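Local atomic coordinates of LbaCas13a H328A (C2c2) (PDB entry 5WLH), a protein that binds CRISPR precursor guide RNA, which it probably processes and uses to recognise and cleave target RNA, as a Cas13a effector nuclease. Residues A510-S514 with D526-L530; I563-F567 with S1044-G1048; L84-S89 with R180-Y185. All coordinates share one frame; numbering follows the deposited sequence.

Contact 1: residues A510-S514 with D526-L530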
loop_
_atom_site.group_PDB
_atom_site.type_symbol
_atom_site.label_atom_id
_atom_site.label_comp_id
_atom_site.label_asym_id
_atom_site.label_seq_id
_atom_site.Cartn_x
_atom_site.Cartn_y
_atom_site.Cartn_z
ATOM N N ALA A 510 20.497 0.081 8.537
ATOM C CA ALA A 510 21.210 0.958 9.463
ATOM C C ALA A 510 20.903 0.588 10.906
ATOM O O ALA A 510 21.806 0.501 11.749
ATOM C CB ALA A 510 20.841 2.417 9.180
ATOM N N ARG A 511 19.622 0.370 11.213
ATOM C CA ARG A 511 19.236 -0.062 12.551
ATOM C C ARG A 511 19.962 -1.343 12.948
ATOM O O ARG A 511 20.547 -1.432 14.039
ATOM C CB ARG A 511 17.715 -0.266 12.617
ATOM C CG ARG A 511 17.247 -0.828 13.953
ATOM C CD ARG A 511 17.721 0.084 15.095
ATOM N NE ARG A 511 17.168 -0.322 16.384
ATOM C CZ ARG A 511 17.281 0.401 17.490
ATOM N NH1 ARG A 511 17.939 1.560 17.463
ATOM N NH2 ARG A 511 16.739 -0.027 18.620
ATOM N N HIS A 512 19.926 -2.361 12.081
ATOM C CA HIS A 512 20.548 -3.628 12.441
ATOM C C HIS A 512 22.048 -3.467 12.647
ATOM O O HIS A 512 22.600 -3.969 13.631
ATOM C CB HIS A 512 20.238 -4.688 11.393
ATOM C CG HIS A 512 18.776 -4.978 11.295
ATOM N ND1 HIS A 512 18.185 -5.501 10.167
ATOM C CD2 HIS A 512 17.781 -4.787 12.190
ATOM C CE1 HIS A 512 16.887 -5.628 10.374
ATOM N NE2 HIS A 512 16.615 -5.200 11.594
ATOM N N LEU A 513 22.725 -2.771 11.737
ATOM C CA LEU A 513 24.163 -2.576 11.917
ATOM C C LEU A 513 24.451 -1.784 13.185
ATOM O O LEU A 513 25.437 -2.049 13.882
ATOM C CB LEU A 513 24.761 -1.865 10.707
ATOM C CG LEU A 513 26.267 -1.534 10.776
ATOM C CD1 LEU A 513 27.105 -2.764 11.134
ATOM C CD2 LEU A 513 26.712 -0.966 9.455
ATOM N N SER A 514 23.617 -0.793 13.491
ATOM C CA SER A 514 23.864 0.029 14.673
ATOM C C SER A 514 23.572 -0.730 15.961
ATOM O O SER A 514 24.172 -0.436 17.005
ATOM C CB SER A 514 23.018 1.303 14.611
ATOM O OG SER A 514 21.765 1.133 15.236
ATOM N N ASP A 526 20.835 9.177 14.945
ATOM C CA ASP A 526 20.894 8.649 13.586
ATOM C C ASP A 526 22.275 8.034 13.391
ATOM O O ASP A 526 23.259 8.746 13.177
ATOM C CB ASP A 526 20.585 9.738 12.564
ATOM C CG ASP A 526 20.409 9.185 11.146
ATOM O OD1 ASP A 526 20.722 7.996 10.916
ATOM O OD2 ASP A 526 19.961 9.950 10.271
ATOM N N PHE A 527 22.332 6.699 13.457
ATOM C CA PHE A 527 23.577 5.970 13.231
ATOM C C PHE A 527 24.290 6.417 11.963
ATOM O O PHE A 527 25.519 6.584 11.952
ATOM C CB PHE A 527 23.277 4.471 13.155
ATOM C CG PHE A 527 24.453 3.645 12.740
ATOM C CD1 PHE A 527 25.598 3.624 13.519
ATOM C CD2 PHE A 527 24.418 2.890 11.583
ATOM C CE1 PHE A 527 26.682 2.870 13.154
ATOM C CE2 PHE A 527 25.510 2.123 11.208
ATOM C CZ PHE A 527 26.648 2.119 11.996
ATOM N N LEU A 528 23.540 6.595 10.871
ATOM C CA LEU A 528 24.159 6.909 9.589
ATOM C C LEU A 528 24.826 8.277 9.565
ATOM O O LEU A 528 25.645 8.533 8.685
ATOM C CB LEU A 528 23.125 6.857 8.472
ATOM C CG LEU A 528 22.557 5.463 8.244
ATOM C CD1 LEU A 528 21.631 5.465 6.995
ATOM C CD2 LEU A 528 23.678 4.447 8.101
ATOM N N LEU A 529 24.492 9.156 10.487
ATOM C CA LEU A 529 25.094 10.478 10.490
ATOM C C LEU A 529 26.282 10.584 11.436
ATOM O O LEU A 529 26.880 11.663 11.533
ATOM C CB LEU A 529 24.039 11.534 10.829
ATOM C CG LEU A 529 22.952 11.619 9.746
ATOM C CD1 LEU A 529 22.047 12.790 10.008
ATOM C CD2 LEU A 529 23.581 11.681 8.326
ATOM N N LEU A 530 26.654 9.497 12.112
ATOM C CA LEU A 530 27.872 9.529 12.916
ATOM C C LEU A 530 29.077 9.740 12.013
ATOM O O LEU A 530 29.086 9.334 10.849
ATOM C CB LEU A 530 28.034 8.244 13.733
ATOM C CG LEU A 530 26.948 7.933 14.778
ATOM C CD1 LEU A 530 27.348 6.736 15.630
ATOM C CD2 LEU A 530 26.609 9.142 15.653
#
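The carbonyl oxygen A510 O takes the backbone S514 N at 2.8 Å, and the ring carbon F527 CD2 comes up obliquely to the same A510 O at 3.5 Å. Here helix 486-517 packs against the loop that follows it, where an Asx turn at D526 leads into the 3-10 segment 527-529. F527 is the wedge of the contact: its CG stands anti to the backbone N (chi1 172°), which carries the ring toward the helix. S514 CB lies over one ring face, displaced toward the rim, with F527 CG 3.3 Å from S514 CB, a CH-pi contact. L513 crosses the phenyl group at about a right angle and sets its CD2 at the ring edge, 3.7 Å from F527 CE2; beyond it the leucine packs on L592, L595 and I599 of helix 588-602. With an alanine in place of F527, the S514 methylene and the L513 methyl would probably lose their shared aromatic partner, opening a gap beside the helix. D526 OD1 accepts L528 N at 3.1 Å from above the carboxylate plane, the bend of the Asx turn, while D526 OD2 forms a salt bridge with R603 and the same side chain touches H1251. R603 and H1251 fall in R-X4-H sequences of the HEPN type, consistent with a turn bordering the composite nuclease site. Two residues on from D526, L528 presents its branch point to the helix: A510 CB lies 3.6 Å from L528 CG, with L528 CD1 and CD2 close by.

Contact 2: residues I563-F567 with S1044-G1048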
loop_
_atom_site.group_PDB
_atom_site.type_symbol
_atom_site.label_atom_id
_atom_site.label_comp_id
_atom_site.label_asym_id
_atom_site.label_seq_id
_atom_site.Cartn_x
_atom_site.Cartn_y
_atom_site.Cartn_z
ATOM N N ILE A 563 30.478 -7.090 13.993
ATOM C CA ILE A 563 30.047 -6.830 12.616
ATOM C C ILE A 563 29.871 -8.139 11.860
ATOM O O ILE A 563 28.894 -8.330 11.126
ATOM C CB ILE A 563 31.057 -5.917 11.899
ATOM C CG1 ILE A 563 31.085 -4.516 12.517
ATOM C CG2 ILE A 563 30.763 -5.871 10.419
ATOM C CD1 ILE A 563 32.297 -3.703 12.067
ATOM N N LEU A 564 30.811 -9.067 12.026
ATOM C CA LEU A 564 30.773 -10.278 11.226
ATOM C C LEU A 564 29.650 -11.229 11.639
ATOM O O LEU A 564 29.398 -12.199 10.916
ATOM C CB LEU A 564 32.140 -10.976 11.281
ATOM C CG LEU A 564 33.286 -10.229 10.578
ATOM C CD1 LEU A 564 34.641 -10.945 10.749
ATOM C CD2 LEU A 564 32.954 -10.081 9.109
ATOM N N GLN A 565 28.967 -10.985 12.765
ATOM C CA GLN A 565 27.745 -11.739 13.050
ATOM C C GLN A 565 26.738 -11.590 11.915
ATOM O O GLN A 565 25.986 -12.522 11.607
ATOM C CB GLN A 565 27.112 -11.257 14.358
ATOM C CG GLN A 565 27.871 -11.617 15.616
ATOM C CD GLN A 565 27.261 -11.004 16.866
ATOM O OE1 GLN A 565 26.054 -10.834 16.959
ATOM N NE2 GLN A 565 28.105 -10.688 17.844
ATOM N N TYR A 566 26.701 -10.410 11.293
ATOM C CA TYR A 566 25.803 -10.124 10.180
ATOM C C TYR A 566 26.320 -10.651 8.857
ATOM O O TYR A 566 25.577 -10.640 7.865
ATOM C CB TYR A 566 25.573 -8.622 10.105
ATOM C CG TYR A 566 24.843 -8.154 11.317
ATOM C CD1 TYR A 566 23.462 -8.230 11.371
ATOM C CD2 TYR A 566 25.527 -7.702 12.441
ATOM C CE1 TYR A 566 22.770 -7.851 12.492
ATOM C CE2 TYR A 566 24.836 -7.308 13.569
ATOM C CZ TYR A 566 23.457 -7.392 13.590
ATOM O OH TYR A 566 22.749 -7.008 14.703
ATOM N N PHE A 567 27.567 -11.113 8.824
ATOM C CA PHE A 567 28.131 -11.818 7.684
ATOM C C PHE A 567 28.320 -13.296 8.014
ATOM O O PHE A 567 29.265 -13.935 7.548
ATOM C CB PHE A 567 29.444 -11.166 7.248
ATOM C CG PHE A 567 29.278 -9.763 6.698
ATOM C CD1 PHE A 567 29.037 -9.558 5.349
ATOM C CD2 PHE A 567 29.367 -8.662 7.528
ATOM C CE1 PHE A 567 28.884 -8.276 4.840
ATOM C CE2 PHE A 567 29.211 -7.373 7.030
ATOM C CZ PHE A 567 28.973 -7.181 5.680
ATOM N N SER A 1044 16.637 -13.192 16.578
ATOM C CA SER A 1044 16.069 -12.097 17.364
ATOM C C SER A 1044 17.165 -11.182 17.910
ATOM O O SER A 1044 16.952 -9.972 18.055
ATOM C CB SER A 1044 15.203 -12.670 18.487
ATOM O OG SER A 1044 15.985 -12.932 19.634
ATOM N N LYS A 1045 18.352 -11.732 18.172
ATOM C CA LYS A 1045 19.476 -10.922 18.639
ATOM C C LYS A 1045 20.036 -10.044 17.522
ATOM O O LYS A 1045 20.407 -8.891 17.757
ATOM C CB LYS A 1045 20.566 -11.833 19.207
ATOM C CG LYS A 1045 21.946 -11.189 19.366
ATOM C CD LYS A 1045 22.117 -10.562 20.739
ATOM C CE LYS A 1045 23.561 -10.666 21.250
ATOM N NZ LYS A 1045 24.582 -10.848 20.166
ATOM N N LEU A 1046 20.121 -10.571 16.306
ATOM C CA LEU A 1046 20.721 -9.791 15.224
ATOM C C LEU A 1046 19.744 -8.761 14.679
ATOM O O LEU A 1046 20.131 -7.622 14.385
ATOM C CB LEU A 1046 21.164 -10.705 14.086
ATOM C CG LEU A 1046 22.217 -11.770 14.392
ATOM C CD1 LEU A 1046 22.491 -12.617 13.152
ATOM C CD2 LEU A 1046 23.476 -11.098 14.864
ATOM N N TYR A 1047 18.480 -9.158 14.510
ATOM C CA TYR A 1047 17.511 -8.362 13.771
ATOM C C TYR A 1047 16.305 -7.914 14.584
ATOM O O TYR A 1047 15.613 -6.981 14.154
ATOM C CB TYR A 1047 17.024 -9.145 12.536
ATOM C CG TYR A 1047 18.155 -9.713 11.702
ATOM C CD1 TYR A 1047 19.060 -8.872 11.033
ATOM C CD2 TYR A 1047 18.325 -11.092 11.580
ATOM C CE1 TYR A 1047 20.088 -9.393 10.271
ATOM C CE2 TYR A 1047 19.344 -11.617 10.835
ATOM C CZ TYR A 1047 20.230 -10.770 10.187
ATOM O OH TYR A 1047 21.234 -11.302 9.443
ATOM N N GLY A 1048 16.032 -8.539 15.736
ATOM C CA GLY A 1048 14.935 -8.138 16.588
ATOM C C GLY A 1048 15.352 -7.144 17.655
ATOM O O GLY A 1048 16.497 -6.693 17.732
HETATM O O HOH W 1 22.986 -9.818 8.274
#
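Y566 reaches L1046 and Y1047 with its CD1-CE1 side and its hydroxyl. From CB, the first torsion puts CG beside the backbone N (chi1 -65°) and swings the ring toward residues 1044-1048. Y566 CD1, on the ring edge, meets Y1047 CE1 at 3.7 Å; the two ring planes are inclined at 72° in an oblique pairing. One atom further out, Y566 CE1 touches L1046 CB at 3.6 Å, and L1046 CD2 sits over one face, near Y566 CZ and 4.2 Å from the Y566 ring centroid. At the tip, Y566 OH donates to L1046 O at 2.7 Å, in the carbonyl plane and on a lone pair. The contact thus ties helix 559-564, probably part of the HEPN region, to helix 1039-1047, far away in sequence, and both lean on helix 486-517: Q516 NE2 donates to Y566 OH and to Q565 OE1, while K1045 NZ donates to Q516 OE1. Q565, extended beyond CG, carries OE1 to within 3.3 Å of L1046 CD2. At the edge of both rings, near their planes, a water takes the proton of Y1047 OH at 2.6 Å and gives one of its own to Y566 O at 2.7 Å.

Contact 3: residues L84-S89 with R180-Y185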
loop_
_atom_site.group_PDB
_atom_site.type_symbol
_atom_site.label_atom_id
_atom_site.label_comp_id
_atom_site.label_asym_id
_atom_site.label_seq_id
_atom_site.Cartn_x
_atom_site.Cartn_y
_atom_site.Cartn_z
ATOM N N LEU A 84 -40.125 -12.230 8.426
ATOM C CA LEU A 84 -40.463 -11.051 7.630
ATOM C C LEU A 84 -39.426 -10.806 6.543
ATOM O O LEU A 84 -39.785 -10.564 5.386
ATOM C CB LEU A 84 -40.627 -9.822 8.540
ATOM C CG LEU A 84 -41.093 -8.446 8.020
ATOM C CD1 LEU A 84 -40.026 -7.626 7.297
ATOM C CD2 LEU A 84 -42.283 -8.652 7.098
ATOM N N GLN A 85 -38.139 -10.903 6.885
ATOM C CA GLN A 85 -37.091 -10.651 5.898
ATOM C C GLN A 85 -37.177 -11.621 4.727
ATOM O O GLN A 85 -36.758 -11.290 3.611
ATOM C CB GLN A 85 -35.714 -10.728 6.560
ATOM C CG GLN A 85 -35.087 -9.368 6.862
ATOM C CD GLN A 85 -35.841 -8.592 7.932
ATOM O OE1 GLN A 85 -36.214 -9.142 8.968
ATOM N NE2 GLN A 85 -36.062 -7.304 7.685
ATOM N N TRP A 86 -37.724 -12.814 4.956
ATOM C CA TRP A 86 -37.922 -13.772 3.877
ATOM C C TRP A 86 -39.239 -13.526 3.143
ATOM O O TRP A 86 -39.365 -13.883 1.965
ATOM C CB TRP A 86 -37.836 -15.189 4.452
ATOM C CG TRP A 86 -38.462 -16.262 3.635
ATOM C CD1 TRP A 86 -37.832 -17.099 2.761
ATOM C CD2 TRP A 86 -39.841 -16.641 3.636
ATOM N NE1 TRP A 86 -38.740 -17.967 2.205
ATOM C CE2 TRP A 86 -39.981 -17.706 2.725
ATOM C CE3 TRP A 86 -40.972 -16.175 4.311
ATOM C CZ2 TRP A 86 -41.209 -18.314 2.472
ATOM C CZ3 TRP A 86 -42.187 -16.781 4.063
ATOM C CH2 TRP A 86 -42.296 -17.842 3.155
ATOM N N PHE A 87 -40.214 -12.900 3.810
ATOM C CA PHE A 87 -41.443 -12.495 3.132
ATOM C C PHE A 87 -41.183 -11.352 2.153
ATOM O O PHE A 87 -41.747 -11.332 1.052
ATOM C CB PHE A 87 -42.498 -12.091 4.162
ATOM C CG PHE A 87 -43.788 -11.601 3.560
ATOM C CD1 PHE A 87 -44.505 -12.394 2.682
ATOM C CD2 PHE A 87 -44.282 -10.348 3.876
ATOM C CE1 PHE A 87 -45.694 -11.951 2.134
ATOM C CE2 PHE A 87 -45.468 -9.896 3.330
ATOM C CZ PHE A 87 -46.174 -10.698 2.456
ATOM N N LEU A 88 -40.340 -10.389 2.542
ATOM C CA LEU A 88 -39.935 -9.339 1.611
ATOM C C LEU A 88 -39.288 -9.927 0.367
ATOM O O LEU A 88 -39.552 -9.476 -0.754
ATOM C CB LEU A 88 -38.964 -8.372 2.286
ATOM C CG LEU A 88 -39.299 -7.790 3.653
ATOM C CD1 LEU A 88 -38.107 -7.001 4.168
ATOM C CD2 LEU A 88 -40.528 -6.910 3.569
ATOM N N SER A 89 -38.424 -10.930 0.547
ATOM C CA SER A 89 -37.735 -11.525 -0.593
ATOM C C SER A 89 -38.707 -12.223 -1.531
ATOM O O SER A 89 -38.496 -12.227 -2.750
ATOM C CB SER A 89 -36.667 -12.506 -0.111
ATOM O OG SER A 89 -35.870 -12.955 -1.195
ATOM N N ARG A 180 -39.619 -1.194 3.451
ATOM C CA ARG A 180 -38.474 -2.083 3.616
ATOM C C ARG A 180 -37.964 -2.585 2.274
ATOM O O ARG A 180 -36.749 -2.660 2.054
ATOM C CB ARG A 180 -38.852 -3.254 4.522
ATOM C CG ARG A 180 -38.721 -2.927 5.997
ATOM C CD ARG A 180 -39.573 -3.831 6.878
ATOM N NE ARG A 180 -39.645 -3.283 8.227
ATOM C CZ ARG A 180 -38.767 -3.557 9.185
ATOM N NH1 ARG A 180 -37.765 -4.391 8.943
ATOM N NH2 ARG A 180 -38.894 -3.002 10.382
ATOM N N ILE A 181 -38.880 -2.932 1.367
ATOM C CA ILE A 181 -38.500 -3.469 0.064
ATOM C C ILE A 181 -37.760 -2.424 -0.756
ATOM O O ILE A 181 -36.786 -2.733 -1.458
ATOM C CB ILE A 181 -39.748 -3.973 -0.678
ATOM C CG1 ILE A 181 -40.200 -5.314 -0.107
ATOM C CG2 ILE A 181 -39.476 -4.095 -2.158
ATOM C CD1 ILE A 181 -41.306 -5.951 -0.892
ATOM N N ILE A 182 -38.223 -1.175 -0.702
ATOM C CA ILE A 182 -37.588 -0.113 -1.474
ATOM C C ILE A 182 -36.165 0.119 -0.983
ATOM O O ILE A 182 -35.215 0.151 -1.770
ATOM C CB ILE A 182 -38.432 1.172 -1.396
ATOM C CG1 ILE A 182 -39.708 1.003 -2.217
ATOM C CG2 ILE A 182 -37.624 2.367 -1.861
ATOM C CD1 ILE A 182 -40.649 2.198 -2.128
ATOM N N ALA A 183 -35.995 0.272 0.330
ATOM C CA ALA A 183 -34.675 0.572 0.864
ATOM C C ALA A 183 -33.713 -0.594 0.687
ATOM O O ALA A 183 -32.506 -0.376 0.529
ATOM C CB ALA A 183 -34.783 0.948 2.339
ATOM N N LYS A 184 -34.222 -1.827 0.700
ATOM C CA LYS A 184 -33.353 -2.996 0.660
ATOM C C LYS A 184 -33.088 -3.494 -0.757
ATOM O O LYS A 184 -31.978 -3.953 -1.049
ATOM C CB LYS A 184 -33.953 -4.131 1.493
ATOM C CG LYS A 184 -33.039 -5.336 1.627
ATOM C CD LYS A 184 -33.653 -6.414 2.501
ATOM C CE LYS A 184 -34.123 -5.844 3.828
ATOM N NZ LYS A 184 -34.056 -6.851 4.927
ATOM N N TYR A 185 -34.075 -3.415 -1.652
ATOM C CA TYR A 185 -33.969 -4.068 -2.947
ATOM C C TYR A 185 -34.004 -3.135 -4.147
ATOM O O TYR A 185 -33.740 -3.595 -5.261
ATOM C CB TYR A 185 -35.084 -5.113 -3.105
ATOM C CG TYR A 185 -35.015 -6.219 -2.078
ATOM C CD1 TYR A 185 -33.941 -7.099 -2.050
ATOM C CD2 TYR A 185 -36.018 -6.378 -1.128
ATOM C CE1 TYR A 185 -33.868 -8.112 -1.109
ATOM C CE2 TYR A 185 -35.954 -7.389 -0.183
ATOM C CZ TYR A 185 -34.878 -8.254 -0.178
ATOM O OH TYR A 185 -34.811 -9.260 0.758
#
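The Y185 ring meets L88 with its edge, CE2 lying 4.0 Å from L88 CB, while K184 CG of its own helix covers one face over the centre. The R180 guanidinium is likewise met at its edge, where Q85 NE2 approaches R180 NH1 at 3.6 Å with the amide turned 57° from the guanidinium plane; L84 CD1 packs on R180 CD at 3.8 Å. Q85 NE2 also nears K184 NZ. All three nitrogens are donors, and their gathering is consistent with a shared acceptor: the D358 carboxylate forms a salt bridge with K184 NZ, accepts weakly from Q85 NE2 and makes a long, weak ion pair with R180 NH1. Salt bridges to D176 and D356 steady R180 NE and NH2. Next to this polar cluster L88, its CG beside the backbone N (chi1 -49°), sends CD1 to R180 CB at 3.8 Å and CD2 to I181 CG1 at 4.0 Å. The axes of 84-89 and 180-185 cross at -78°, 10.6 Å apart at closest approach. L88, among R180, I181, K184 and Y185, makes a single knob-into-hole contact between helices 83-96 and 175-185, consistent with the mainly helical N-terminal part of the Cas13a recognition lobe.

How the contacts relate
Contacts 1 and 2 are neighbours in the buried body of the protein, their centres about 14 Å apart, and share helix 486-517: it supplies one side of contact 1, and its Q516 braces contact 2. H512 of contact 1 sets its ring edge-to-face with Y1047 of contact 2, and its carbonyl O probably hydrogen-bonds with Y566 OH. Contact 3, about 62 Å from both (centre to centre) across the chain's centre, is only partly buried. Contact 1 is apolar packing around one phenyl ring, contact 2 adds a tyrosine-to-carbonyl bond and a bridging water, and contact 3 sets a leucine knob among I181, Y185 and the aliphatic parts of R180 and K184, whose charged ends pair with aspartates.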